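Serine/threonine-protein kinase BRSK1 (Mus musculus, PDB 5IRI) is a serine/threonine kinase that phosphorylates protein substrates, its C-terminal fragment with the kinase-associated KA1 domain probably taking part in auto-inhibition. Local coordinates at residues H36-L39 with S45-V48. Sequence-based numbering, arbitrary orientation.
Sequences HAFL and SHSV
One face of the His46 imidazole receives Phe38, whose CD2 lies over the rim of that ring and comes within 3.4 Å of His46 CG. At the edge of the same imidazole, in its plane, sits Leu39, with CD1 3.6 Å from His46 CE1. The two aromatic rings are inclined at 35° with their centroids 4.8 Å apart, an oblique pairing that is neither a parallel stack nor an edge-to-face one. Phe38 also brings its CB to 3.4 Å from His46 ND1, and the phenylalanine thus follows the imidazole from CG round to the ND1 side. His46 CB approaches Phe38 CD2 at 3.6 Å. With CG set between its backbone N and carbonyl carbon (chi1 73°), His46 directs its ring from the strand to the helix. The Phe38 and His46 side chains cross at about a right angle. No hydrogen bond joins the segments; the contact is made by van der Waals packing. In the KA1 fold, where two helices pack on an antiparallel sheet, this places the last turn of helix 27-40 against strand 44-50, the sheet's outermost strand on this side, which follows the helix after a short connection. Phe38 is buried and also touches Ala56 on strand 53-58 and Phe73 and Val75 on strand 71-79. Leu39 is exposed, and His46 is partly so, bridging the buried phenylalanine and this outer leucine. Backbone hydrogen bonds between Ser45 and Glu57 and between Ser47 and Arg55 tie the strand to its neighbour on both flanks of His46.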
loop_
_atom_site.group_PDB
_atom_site.type_symbol
_atom_site.label_atom_id
_atom_site.label_comp_id
_atom_site.label_asym_id
_atom_site.label_seq_id
_atom_site.Cartn_x
_atom_site.Cartn_y
_atom_site.Cartn_z
ATOM N N HIS A 36 -1.666 4.167 -9.674
ATOM C CA HIS A 36 -1.776 3.145 -10.710
ATOM C C HIS A 36 -2.088 1.787 -10.099
ATOM O O HIS A 36 -2.988 1.082 -10.564
ATOM C CB HIS A 36 -0.480 3.093 -11.527
ATOM C CG HIS A 36 -0.587 2.326 -12.813
ATOM N ND1 HIS A 36 -0.071 1.054 -12.973
ATOM C CD2 HIS A 36 -1.132 2.658 -14.008
ATOM C CE1 HIS A 36 -0.308 0.633 -14.203
ATOM N NE2 HIS A 36 -0.949 1.588 -14.853
ATOM N N ALA A 37 -1.371 1.418 -9.034
ATOM C CA ALA A 37 -1.597 0.124 -8.399
ATOM C C ALA A 37 -2.999 0.032 -7.805
ATOM O O ALA A 37 -3.668 -1.000 -7.944
ATOM C CB ALA A 37 -0.532 -0.120 -7.332
ATOM N N PHE A 38 -3.457 1.094 -7.131
ATOM C CA PHE A 38 -4.801 1.081 -6.566
ATOM C C PHE A 38 -5.828 0.802 -7.655
ATOM O O PHE A 38 -6.687 -0.079 -7.517
ATOM C CB PHE A 38 -5.100 2.416 -5.888
ATOM C CG PHE A 38 -4.415 2.596 -4.573
ATOM C CD1 PHE A 38 -3.947 1.508 -3.859
ATOM C CD2 PHE A 38 -4.245 3.865 -4.039
ATOM C CE1 PHE A 38 -3.321 1.689 -2.631
ATOM C CE2 PHE A 38 -3.618 4.048 -2.816
ATOM C CZ PHE A 38 -3.162 2.968 -2.118
ATOM N N LEU A 39 -5.731 1.543 -8.758
ATOM C CA LEU A 39 -6.654 1.362 -9.869
ATOM C C LEU A 39 -6.596 -0.062 -10.404
ATOM O O LEU A 39 -7.622 -0.738 -10.529
ATOM C CB LEU A 39 -6.317 2.366 -10.965
ATOM C CG LEU A 39 -6.995 3.744 -10.923
ATOM C CD1 LEU A 39 -7.510 4.142 -9.545
ATOM C CD2 LEU A 39 -6.042 4.799 -11.450
ATOM N N SER A 45 -10.769 0.029 -3.914
ATOM C CA SER A 45 -11.074 1.439 -4.061
ATOM C C SER A 45 -10.282 2.213 -3.021
ATOM O O SER A 45 -9.986 1.698 -1.940
ATOM C CB SER A 45 -12.559 1.672 -3.889
ATOM O OG SER A 45 -13.143 0.512 -3.319
ATOM N N HIS A 46 -9.914 3.443 -3.352
ATOM C CA HIS A 46 -9.087 4.219 -2.450
ATOM C C HIS A 46 -9.617 5.636 -2.304
ATOM O O HIS A 46 -10.518 6.074 -3.021
ATOM C CB HIS A 46 -7.641 4.236 -2.923
ATOM C CG HIS A 46 -7.408 5.083 -4.129
ATOM N ND1 HIS A 46 -7.636 4.634 -5.412
ATOM C CD2 HIS A 46 -6.928 6.343 -4.253
ATOM C CE1 HIS A 46 -7.310 5.582 -6.272
ATOM N NE2 HIS A 46 -6.878 6.629 -5.593
ATOM N N SER A 47 -9.035 6.352 -1.348
ATOM C CA SER A 47 -9.333 7.753 -1.124
ATOM C C SER A 47 -8.033 8.479 -0.825
ATOM O O SER A 47 -7.044 7.865 -0.417
ATOM C CB SER A 47 -10.317 7.933 0.027
ATOM O OG SER A 47 -9.878 7.214 1.166
ATOM N N VAL A 48 -8.041 9.798 -1.029
ATOM C CA VAL A 48 -6.876 10.646 -0.795
ATOM C C VAL A 48 -7.032 11.322 0.558
ATOM O O VAL A 48 -7.972 12.093 0.773
ATOM C CB VAL A 48 -6.705 11.690 -1.905
ATOM C CG1 VAL A 48 -5.581 12.639 -1.553
ATOM C CG2 VAL A 48 -6.459 11.028 -3.211
#